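Local coordinates for farnesyl pyrophosphate synthetase (Staphylococcus aureus, PDB 5H9D), which probably acts as a magnesium-dependent prenyltransferase that builds heptaprenyl diphosphate by adding isoprene units to an allylic diphosphate, at residues Pro45-Leu50 with Ser305-Leu310. Residues are numbered along the deposited sequence; the frame is centred on the assembly and turned at random.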
ATOM      1  N   PRO A  45      -7.959  11.017  -4.607  1.00 50.98           N
ATOM      2  CA  PRO A  45      -9.424  11.102  -4.703  1.00 50.83           C
ATOM      3  C   PRO A  45      -9.817  12.158  -5.735  1.00 51.11           C
ATOM      4  O   PRO A  45     -10.790  11.985  -6.464  1.00 51.43           O
ATOM      5  CB  PRO A  45      -9.830  11.513  -3.295  1.00 48.28           C
ATOM      6  CG  PRO A  45      -8.816  10.798  -2.471  1.00 48.07           C
ATOM      7  CD  PRO A  45      -7.539  11.020  -3.199  1.00 48.67           C
ATOM      8  N   ALA A  46      -9.036  13.242  -5.791  1.00 52.13           N
ATOM      9  CA  ALA A  46      -9.313  14.349  -6.698  1.00 53.84           C
ATOM     10  C   ALA A  46      -9.252  13.892  -8.136  1.00 55.75           C
ATOM     11  O   ALA A  46     -10.185  14.128  -8.901  1.00 57.92           O
ATOM     12  CB  ALA A  46      -8.346  15.524  -6.459  1.00 52.21           C
ATOM     13  N   PHE A  47      -8.175  13.224  -8.518  1.00 56.14           N
ATOM     14  CA  PHE A  47      -8.083  12.747  -9.880  1.00 55.64           C
ATOM     15  C   PHE A  47      -9.163  11.738 -10.236  1.00 56.15           C
ATOM     16  O   PHE A  47      -9.553  11.649 -11.386  1.00 57.15           O
ATOM     17  CB  PHE A  47      -6.696  12.169 -10.140  1.00 55.96           C
ATOM     18  CG  PHE A  47      -5.680  13.210 -10.468  1.00 55.25           C
ATOM     19  CD1 PHE A  47      -5.881  14.065 -11.539  1.00 54.77           C
ATOM     20  CD2 PHE A  47      -4.566  13.372  -9.688  1.00 54.53           C
ATOM     21  CE1 PHE A  47      -4.990  15.068 -11.818  1.00 55.72           C
ATOM     22  CE2 PHE A  47      -3.657  14.376  -9.956  1.00 55.71           C
ATOM     23  CZ  PHE A  47      -3.861  15.229 -11.018  1.00 57.58           C
ATOM     24  N   VAL A  48      -9.655  10.981  -9.261  1.00 57.05           N
ATOM     25  CA  VAL A  48     -10.698  10.000  -9.536  1.00 58.48           C
ATOM     26  C   VAL A  48     -12.012  10.725  -9.886  1.00 60.89           C
ATOM     27  O   VAL A  48     -12.636  10.422 -10.916  1.00 60.33           O
ATOM     28  CB  VAL A  48     -10.925   9.051  -8.336  1.00 57.10           C
ATOM     29  CG1 VAL A  48     -12.010   8.058  -8.658  1.00 56.89           C
ATOM     30  CG2 VAL A  48      -9.649   8.327  -8.000  1.00 56.12           C
ATOM     31  N   ILE A  49     -12.434  11.668  -9.033  1.00 61.89           N
ATOM     32  CA  ILE A  49     -13.647  12.440  -9.302  1.00 62.72           C
ATOM     33  C   ILE A  49     -13.489  13.050 -10.724  1.00 62.08           C
ATOM     34  O   ILE A  49     -14.221  12.681 -11.629  1.00 60.96           O
ATOM     35  CB  ILE A  49     -13.874  13.573  -8.202  1.00 65.34           C
ATOM     36  CG1 ILE A  49     -14.709  13.050  -7.023  1.00 64.79           C
ATOM     37  CG2 ILE A  49     -14.621  14.776  -8.785  1.00 66.29           C
ATOM     38  CD1 ILE A  49     -13.917  12.312  -6.001  1.00 64.37           C
ATOM     39  N   LEU A  50     -12.510  13.940 -10.913  1.00 62.59           N
ATOM     40  CA  LEU A  50     -12.237  14.596 -12.208  1.00 62.49           C
ATOM     41  C   LEU A  50     -12.167  13.672 -13.413  1.00 63.82           C
ATOM     42  O   LEU A  50     -12.746  13.975 -14.445  1.00 63.89           O
ATOM     43  CB  LEU A  50     -10.938  15.404 -12.163  1.00 58.79           C
ATOM     44  CG  LEU A  50     -11.120  16.894 -11.915  1.00 56.98           C
ATOM     45  CD1 LEU A  50      -9.814  17.580 -12.159  1.00 55.78           C
ATOM     46  CD2 LEU A  50     -12.191  17.448 -12.839  1.00 56.88           C
ATOM     47  N   SER A 305     -11.554  22.107 -17.852  1.00 65.15           N
ATOM     48  CA  SER A 305     -10.976  23.336 -17.311  1.00 64.20           C
ATOM     49  C   SER A 305     -10.378  23.104 -15.924  1.00 63.97           C
ATOM     50  O   SER A 305      -9.425  23.777 -15.511  1.00 64.10           O
ATOM     51  CB  SER A 305     -12.037  24.439 -17.192  1.00 64.33           C
ATOM     52  OG  SER A 305     -12.512  24.884 -18.447  1.00 66.43           O
ATOM     53  N   LEU A 306     -10.961  22.161 -15.191  1.00 64.18           N
ATOM     54  CA  LEU A 306     -10.506  21.855 -13.840  1.00 63.17           C
ATOM     55  C   LEU A 306      -9.259  21.013 -13.860  1.00 61.36           C
ATOM     56  O   LEU A 306      -8.358  21.231 -13.082  1.00 61.21           O
ATOM     57  CB  LEU A 306     -11.622  21.163 -13.044  1.00 64.95           C
ATOM     58  CG  LEU A 306     -12.721  22.120 -12.528  1.00 65.17           C
ATOM     59  CD1 LEU A 306     -13.934  21.354 -12.029  1.00 63.57           C
ATOM     60  CD2 LEU A 306     -12.140  22.982 -11.424  1.00 65.21           C
ATOM     61  N   LEU A 307      -9.205  20.055 -14.768  1.00 61.44           N
ATOM     62  CA  LEU A 307      -8.035  19.205 -14.895  1.00 61.25           C
ATOM     63  C   LEU A 307      -6.877  20.097 -15.355  1.00 62.15           C
ATOM     64  O   LEU A 307      -5.791  20.016 -14.788  1.00 63.22           O
ATOM     65  CB  LEU A 307      -8.326  18.087 -15.901  1.00 59.74           C
ATOM     66  CG  LEU A 307      -7.462  16.837 -16.068  1.00 57.69           C
ATOM     67  CD1 LEU A 307      -7.253  16.132 -14.769  1.00 53.22           C
ATOM     68  CD2 LEU A 307      -8.175  15.914 -17.070  1.00 56.92           C
ATOM     69  N   LEU A 308      -7.113  20.952 -16.359  1.00 62.54           N
ATOM     70  CA  LEU A 308      -6.082  21.875 -16.859  1.00 64.29           C
ATOM     71  C   LEU A 308      -5.554  22.736 -15.712  1.00 65.48           C
ATOM     72  O   LEU A 308      -4.348  22.907 -15.545  1.00 65.38           O
ATOM     73  CB  LEU A 308      -6.636  22.790 -17.959  1.00 63.65           C
ATOM     74  CG  LEU A 308      -6.681  22.248 -19.394  1.00 64.11           C
ATOM     75  CD1 LEU A 308      -7.836  22.900 -20.150  1.00 65.38           C
ATOM     76  CD2 LEU A 308      -5.382  22.512 -20.094  1.00 62.69           C
ATOM     77  N   SER A 309      -6.477  23.274 -14.928  1.00 66.88           N
ATOM     78  CA  SER A 309      -6.133  24.088 -13.772  1.00 67.60           C
ATOM     79  C   SER A 309      -5.338  23.278 -12.731  1.00 68.40           C
ATOM     80  O   SER A 309      -4.275  23.696 -12.286  1.00 69.15           O
ATOM     81  CB  SER A 309      -7.412  24.618 -13.137  1.00 66.40           C
ATOM     82  OG  SER A 309      -7.116  25.353 -11.970  1.00 68.07           O
ATOM     83  N   LEU A 310      -5.863  22.123 -12.339  1.00 69.01           N
ATOM     84  CA  LEU A 310      -5.193  21.281 -11.362  1.00 70.09           C
ATOM     85  C   LEU A 310      -3.834  20.797 -11.883  1.00 70.21           C
ATOM     86  O   LEU A 310      -2.862  20.760 -11.147  1.00 70.20           O
ATOM     87  CB  LEU A 310      -6.073  20.080 -10.989  1.00 70.28           C
ATOM     88  CG  LEU A 310      -5.452  19.042 -10.027  1.00 73.25           C
ATOM     89  CD1 LEU A 310      -5.162  19.687  -8.665  1.00 71.86           C
ATOM     90  CD2 LEU A 310      -6.395  17.850  -9.847  1.00 72.89           C
TER
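The phenyl ring of Phe47 meets two leucines of the other helix, one over a face and one at its edge. Leu310 lies over the face with CD2, 4.1 Å from the centroid of the Phe47 ring and 27° off its normal. This is a CH-pi contact. The methyl is shifted off the centre toward the CE1-CZ side of the ring, and its nearest ring atom is CE1. In Leu310 CG is anti to the backbone N (chi1 176°), which brings CG out toward the Phe47 ring. Leu307 comes in at the edge: its CD1 lies in the plane of the Phe47 ring, 3.9 Å from CE1.

Leu50, one turn after Phe47, reaches across to the other helix with both methyls. Its CD1 lies against the main chain of that helix, 3.6 Å from CA of Leu307. The same methyl touches CD1 of Leu307 at 3.9 Å and, more loosely, CD2 of Leu310. The other branch goes to Leu306, with CD2 of Leu50 3.8 Å from CB of Leu306. Leu307 CD1 thus touches both Phe47 and Leu50. The side chains that meet are all apolar, and no polar bond links the two segments. Together they bury 281 Å². The helix axes are 10.9 Å apart at their closest and run nearly antiparallel, at 154°.

Helices 43-51 and 302-315 are joined here, so an early helix packs on the last helix of a mostly helical fold of the FPP/GGPP synthase family. Helix 158-183 also packs on Phe47, through Ile173, Ser176 and Thr177, while Met6 of helix 6-20 touches Leu50. Ile295 of helix 276-296 packs against Leu307, and Pro45 and Ile49 touch helix 62-85 at Ala68.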